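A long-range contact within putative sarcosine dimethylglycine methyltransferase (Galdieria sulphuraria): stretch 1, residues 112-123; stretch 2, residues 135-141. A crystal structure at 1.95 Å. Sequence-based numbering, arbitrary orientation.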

ATOM      1  N   ASN A 112      19.805 -13.491  11.100  1.00 11.72           N
ATOM      2  CA  ASN A 112      19.083 -13.194  12.318  1.00 13.16           C
ATOM      3  C   ASN A 112      20.080 -13.119  13.476  1.00 13.08           C
ATOM      4  O   ASN A 112      21.042 -13.904  13.508  1.00 13.33           O
ATOM      5  CB  ASN A 112      18.054 -14.306  12.549  1.00 12.49           C
ATOM      6  CG  ASN A 112      16.957 -13.929  13.513  1.00 15.78           C
ATOM      7  OD1 ASN A 112      16.233 -12.948  13.303  1.00 21.89           O
ATOM      8  ND2 ASN A 112      16.749 -14.764  14.529  1.00 16.35           N
ATOM      9  N   ILE A 113      19.823 -12.205  14.408  1.00 13.69           N
ATOM     10  CA  ILE A 113      20.732 -11.941  15.519  1.00 16.01           C
ATOM     11  C   ILE A 113      20.502 -12.863  16.716  1.00 15.61           C
ATOM     12  O   ILE A 113      21.349 -12.937  17.576  1.00 16.84           O
ATOM     13  CB  ILE A 113      20.702 -10.425  15.964  1.00 16.21           C
ATOM     14  CG1 ILE A 113      21.971 -10.021  16.725  1.00 19.70           C
ATOM     15  CG2 ILE A 113      19.432 -10.076  16.772  1.00 16.74           C
ATOM     16  CD1 ILE A 113      23.275  -9.960  15.870  1.00 22.32           C
ATOM     17  N   ALA A 114      19.365 -13.548  16.775  1.00 14.73           N
ATOM     18  CA  ALA A 114      19.016 -14.324  17.961  1.00 13.87           C
ATOM     19  C   ALA A 114      19.376 -15.789  17.748  1.00 14.02           C
ATOM     20  O   ALA A 114      18.727 -16.485  16.971  1.00 11.85           O
ATOM     21  CB  ALA A 114      17.535 -14.136  18.292  1.00 14.51           C
ATOM     22  N   PRO A 115      20.452 -16.261  18.412  1.00 14.14           N
ATOM     23  CA  PRO A 115      20.918 -17.617  18.116  1.00 14.81           C
ATOM     24  C   PRO A 115      19.947 -18.759  18.480  1.00 14.46           C
ATOM     25  O   PRO A 115      19.977 -19.778  17.824  1.00 14.57           O
ATOM     26  CB  PRO A 115      22.255 -17.728  18.888  1.00 15.11           C
ATOM     27  CG  PRO A 115      22.283 -16.643  19.848  1.00 14.04           C
ATOM     28  CD  PRO A 115      21.319 -15.567  19.395  1.00 15.33           C
ATOM     29  N   VAL A 116      19.069 -18.585  19.463  1.00 14.53           N
ATOM     30  CA  VAL A 116      18.110 -19.659  19.818  1.00 14.18           C
ATOM     31  C   VAL A 116      17.042 -19.718  18.715  1.00 13.83           C
ATOM     32  O   VAL A 116      16.668 -20.809  18.282  1.00 12.34           O
ATOM     33  CB  VAL A 116      17.465 -19.441  21.217  1.00 14.38           C
ATOM     34  CG1 VAL A 116      16.269 -20.365  21.429  1.00 13.91           C
ATOM     35  CG2 VAL A 116      18.547 -19.581  22.370  1.00 15.45           C
ATOM     36  N   GLN A 117      16.594 -18.550  18.238  1.00 13.47           N
ATOM     37  CA  GLN A 117      15.727 -18.503  17.056  1.00 14.63           C
ATOM     38  C   GLN A 117      16.364 -19.185  15.840  1.00 13.24           C
ATOM     39  O   GLN A 117      15.699 -19.919  15.142  1.00 13.64           O
ATOM     40  CB  GLN A 117      15.325 -17.057  16.662  1.00 13.58           C
ATOM     41  CG  GLN A 117      14.352 -16.344  17.668  1.00 16.24           C
ATOM     42  CD  GLN A 117      13.882 -14.989  17.138  1.00 16.30           C
ATOM     43  OE1 GLN A 117      14.508 -14.402  16.257  1.00 13.26           O
ATOM     44  NE2 GLN A 117      12.777 -14.499  17.668  1.00 18.97           N
ATOM     45  N   ASN A 118      17.632 -18.893  15.569  1.00 14.04           N
ATOM     46  CA  ASN A 118      18.332 -19.524  14.451  1.00 14.15           C
ATOM     47  C   ASN A 118      18.400 -21.030  14.576  1.00 14.42           C
ATOM     48  O   ASN A 118      18.215 -21.758  13.590  1.00 14.96           O
ATOM     49  CB  ASN A 118      19.751 -18.980  14.341  1.00 14.20           C
ATOM     50  CG  ASN A 118      19.773 -17.522  13.946  1.00 13.80           C
ATOM     51  OD1 ASN A 118      18.763 -16.988  13.448  1.00 14.76           O
ATOM     52  ND2 ASN A 118      20.912 -16.848  14.189  1.00 12.48           N
ATOM     53  N   LYS A 119      18.677 -21.508  15.781  1.00 13.94           N
ATOM     54  CA  LYS A 119      18.731 -22.954  15.968  1.00 14.90           C
ATOM     55  C   LYS A 119      17.360 -23.603  15.728  1.00 14.40           C
ATOM     56  O   LYS A 119      17.269 -24.646  15.045  1.00 13.51           O
ATOM     57  CB  LYS A 119      19.303 -23.316  17.333  1.00 15.21           C
ATOM     58  CG  LYS A 119      20.776 -22.910  17.507  1.00 19.83           C
ATOM     59  CD  LYS A 119      21.727 -23.641  16.504  1.00 23.38           C
ATOM     60  CE  LYS A 119      23.144 -23.818  17.059  1.00 28.17           C
ATOM     61  NZ  LYS A 119      24.016 -22.578  17.138  1.00 27.76           N
ATOM     62  N   ARG A 120      16.293 -22.988  16.252  1.00 14.90           N
ATOM     63  CA  ARG A 120      14.924 -23.513  16.017  1.00 14.90           C
ATOM     64  C   ARG A 120      14.538 -23.478  14.567  1.00 14.29           C
ATOM     65  O   ARG A 120      13.908 -24.409  14.090  1.00 14.49           O
ATOM     66  CB  ARG A 120      13.854 -22.772  16.836  1.00 14.91           C
ATOM     67  CG  ARG A 120      13.917 -23.108  18.249  1.00 18.73           C
ATOM     68  CD  ARG A 120      12.707 -22.682  19.005  1.00 20.41           C
ATOM     69  NE  ARG A 120      13.104 -22.629  20.393  1.00 23.32           N
ATOM     70  CZ  ARG A 120      12.644 -21.769  21.291  1.00 24.04           C
ATOM     71  NH1 ARG A 120      11.744 -20.855  20.956  1.00 23.27           N
ATOM     72  NH2 ARG A 120      13.119 -21.820  22.530  1.00 26.30           N
ATOM     73  N   ASN A 121      14.845 -22.353  13.893  1.00 14.72           N
ATOM     74  CA  ASN A 121      14.692 -22.189  12.443  1.00 14.57           C
ATOM     75  C   ASN A 121      15.299 -23.390  11.659  1.00 15.09           C
ATOM     76  O   ASN A 121      14.600 -24.056  10.888  1.00 14.12           O
ATOM     77  CB  ASN A 121      15.322 -20.844  12.013  1.00 13.10           C
ATOM     78  CG  ASN A 121      14.942 -20.439  10.590  1.00 16.03           C
ATOM     79  OD1 ASN A 121      14.317 -21.229   9.854  1.00 15.80           O
ATOM     80  ND2 ASN A 121      15.361 -19.221  10.169  1.00 13.57           N
ATOM     81  N   GLU A 122      16.579 -23.681  11.887  1.00 15.40           N
ATOM     82  CA  GLU A 122      17.237 -24.832  11.235  1.00 17.41           C
ATOM     83  C   GLU A 122      16.466 -26.139  11.532  1.00 16.44           C
ATOM     84  O   GLU A 122      16.288 -26.950  10.643  1.00 15.34           O
ATOM     85  CB  GLU A 122      18.704 -24.975  11.678  1.00 16.37           C
ATOM     86  CG  GLU A 122      19.604 -23.821  11.254  1.00 21.25           C
ATOM     87  CD  GLU A 122      21.052 -23.968  11.736  1.00 21.66           C
ATOM     88  OE1 GLU A 122      21.293 -24.167  12.947  1.00 28.72           O
ATOM     89  OE2 GLU A 122      21.948 -23.868  10.891  1.00 28.53           O
ATOM     90  N   GLU A 123      16.029 -26.313  12.780  1.00 17.11           N
ATOM     91  CA  GLU A 123      15.306 -27.531  13.198  1.00 19.37           C
ATOM     92  C   GLU A 123      14.019 -27.669  12.385  1.00 18.34           C
ATOM     93  O   GLU A 123      13.755 -28.748  11.809  1.00 17.77           O
ATOM     94  CB  GLU A 123      14.992 -27.534  14.708  1.00 18.56           C
ATOM     95  CG  GLU A 123      16.223 -27.787  15.604  1.00 23.88           C
ATOM     96  CD  GLU A 123      16.033 -27.487  17.135  1.00 24.41           C
ATOM     97  OE1 GLU A 123      14.960 -26.981  17.549  1.00 30.42           O
ATOM     98  OE2 GLU A 123      16.998 -27.743  17.913  1.00 27.76           O
ATOM     99  N   THR A 135      19.002 -21.518   4.304  1.00 17.24           N
ATOM    100  CA  THR A 135      20.156 -21.506   5.181  1.00 19.02           C
ATOM    101  C   THR A 135      19.941 -20.485   6.269  1.00 18.39           C
ATOM    102  O   THR A 135      19.267 -19.485   6.062  1.00 19.70           O
ATOM    103  CB  THR A 135      21.478 -21.219   4.445  1.00 18.76           C
ATOM    104  OG1 THR A 135      21.482 -19.848   4.041  1.00 23.61           O
ATOM    105  CG2 THR A 135      21.616 -22.078   3.240  1.00 18.98           C
ATOM    106  N   VAL A 136      20.500 -20.720   7.439  1.00 17.36           N
ATOM    107  CA  VAL A 136      20.282 -19.797   8.526  1.00 16.87           C
ATOM    108  C   VAL A 136      21.662 -19.330   8.970  1.00 18.48           C
ATOM    109  O   VAL A 136      22.511 -20.153   9.349  1.00 15.52           O
ATOM    110  CB  VAL A 136      19.547 -20.475   9.747  1.00 16.77           C
ATOM    111  CG1 VAL A 136      19.292 -19.453  10.847  1.00 15.81           C
ATOM    112  CG2 VAL A 136      18.215 -21.113   9.330  1.00 13.39           C
ATOM    113  N   LYS A 137      21.866 -18.011   8.948  1.00 19.41           N
ATOM    114  CA  LYS A 137      23.151 -17.401   9.332  1.00 21.70           C
ATOM    115  C   LYS A 137      22.920 -16.423  10.481  1.00 20.92           C
ATOM    116  O   LYS A 137      21.887 -15.771  10.541  1.00 20.39           O
ATOM    117  CB  LYS A 137      23.752 -16.649   8.132  1.00 22.91           C
ATOM    118  CG  LYS A 137      23.723 -17.406   6.761  1.00 23.94           C
ATOM    119  CD  LYS A 137      23.891 -16.393   5.591  1.00 25.34           C
ATOM    120  CE  LYS A 137      23.937 -17.084   4.199  1.00 26.56           C
ATOM    121  NZ  LYS A 137      25.220 -17.821   3.896  1.00 27.73           N
ATOM    122  N   TYR A 138      23.852 -16.389  11.425  1.00 20.83           N
ATOM    123  CA  TYR A 138      23.853 -15.433  12.505  1.00 21.28           C
ATOM    124  C   TYR A 138      24.543 -14.173  12.010  1.00 21.07           C
ATOM    125  O   TYR A 138      25.552 -14.247  11.302  1.00 20.66           O
ATOM    126  CB  TYR A 138      24.616 -15.984  13.711  1.00 22.01           C
ATOM    127  CG  TYR A 138      24.910 -14.964  14.795  1.00 23.82           C
ATOM    128  CD1 TYR A 138      23.987 -14.717  15.807  1.00 23.18           C
ATOM    129  CD2 TYR A 138      26.118 -14.252  14.817  1.00 25.25           C
ATOM    130  CE1 TYR A 138      24.241 -13.791  16.809  1.00 23.32           C
ATOM    131  CE2 TYR A 138      26.382 -13.325  15.825  1.00 26.74           C
ATOM    132  CZ  TYR A 138      25.434 -13.106  16.823  1.00 26.16           C
ATOM    133  OH  TYR A 138      25.667 -12.194  17.838  1.00 27.08           O
ATOM    134  N   GLY A 139      23.976 -13.020  12.351  1.00 20.54           N
ATOM    135  CA  GLY A 139      24.683 -11.779  12.136  1.00 21.34           C
ATOM    136  C   GLY A 139      23.818 -10.536  12.161  1.00 21.97           C
ATOM    137  O   GLY A 139      22.625 -10.576  12.535  1.00 21.95           O
ATOM    138  N   SER A 140      24.460  -9.441  11.751  1.00 22.08           N
ATOM    139  CA  SER A 140      23.936  -8.089  11.870  1.00 21.67           C
ATOM    140  C   SER A 140      23.653  -7.523  10.479  1.00 21.19           C
ATOM    141  O   SER A 140      24.408  -7.814   9.553  1.00 19.87           O
ATOM    142  CB  SER A 140      25.017  -7.257  12.549  1.00 22.63           C
ATOM    143  OG  SER A 140      24.767  -5.876  12.412  1.00 22.86           O
ATOM    144  N   PHE A 141      22.601  -6.690  10.350  1.00 20.06           N
ATOM    145  CA  PHE A 141      22.303  -5.990   9.088  1.00 20.54           C
ATOM    146  C   PHE A 141      23.365  -4.948   8.764  1.00 19.74           C
ATOM    147  O   PHE A 141      23.415  -4.477   7.628  1.00 18.48           O
ATOM    148  CB  PHE A 141      20.977  -5.201   9.121  1.00 21.66           C
ATOM    149  CG  PHE A 141      19.786  -5.966   9.612  1.00 22.99           C
ATOM    150  CD1 PHE A 141      19.807  -7.356   9.747  1.00 23.60           C
ATOM    151  CD2 PHE A 141      18.608  -5.266   9.913  1.00 24.31           C
ATOM    152  CE1 PHE A 141      18.684  -8.048  10.188  1.00 22.58           C
ATOM    153  CE2 PHE A 141      17.482  -5.938  10.360  1.00 25.67           C
ATOM    154  CZ  PHE A 141      17.515  -7.342  10.510  1.00 24.13           C
TER
HETATM  155  O   HOH W   1      21.328 -23.350   7.945  1.00 27.77           O

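The two stretches are joined at one end by strand pairing and along the rest by a helix lying over a strand. Asn-112 and Tyr-138 form a parallel β bridge, with two backbone hydrogen bonds: Asn-112 N donates to Lys-137 O (3.1 Å), and Gly-139 N donates to Asn-112 O (3.3 Å). The same carbonyl also receives a CA-H...O contact from Tyr-138 CA, 3.4 Å from Asn-112 O. Gly-139 adopts backbone angles (162/-170) at which a CB would be jammed against the preceding carbonyl oxygen, so glycine suits this turn out of the strand.

Side-chain amides brace the bridge from within the first stretch. Asn-118 ND2 donates to Asn-112 O at 3.0 Å and nearly linearly, giving that oxygen a further donor, while Asn-112 ND2 reaches Gln-117 OE1 (2.9 Å) and Asn-118 OD1 (3.2 Å). Asparagine, donor and acceptor at once, thus ties the bridging residue to the first turns of the helix, and both asparagines are buried with their polar groups satisfied.

Helix 115-123 then runs nearly antiparallel to strand 135-138 (169°), their axes approaching to 8.5 Å. Val-136 points toward the helix and has the largest area covered, 112 of the 492 Å² buried in total. Its CG1 lies 3.6 Å from Asn-118 CB; its CG2 lies 3.5 Å from Asn-121 ND2 and 3.6 Å from Glu-122 CG. The compact branched side chain thereby meets three helix residues.

Beside the bridge, the exposed Tyr-138 packs apolar surface against Ile-113, whose CD1 is 3.9 Å from Tyr-138 CZ, and more loosely against Pro-115, with CD 4.3 Å from Tyr-138 CE1. Ile-113 O lies at the ring edge.

One water links the stretches, donating to Glu-122 OE2 (3.1 Å) and accepting from Val-136 N (2.8 Å).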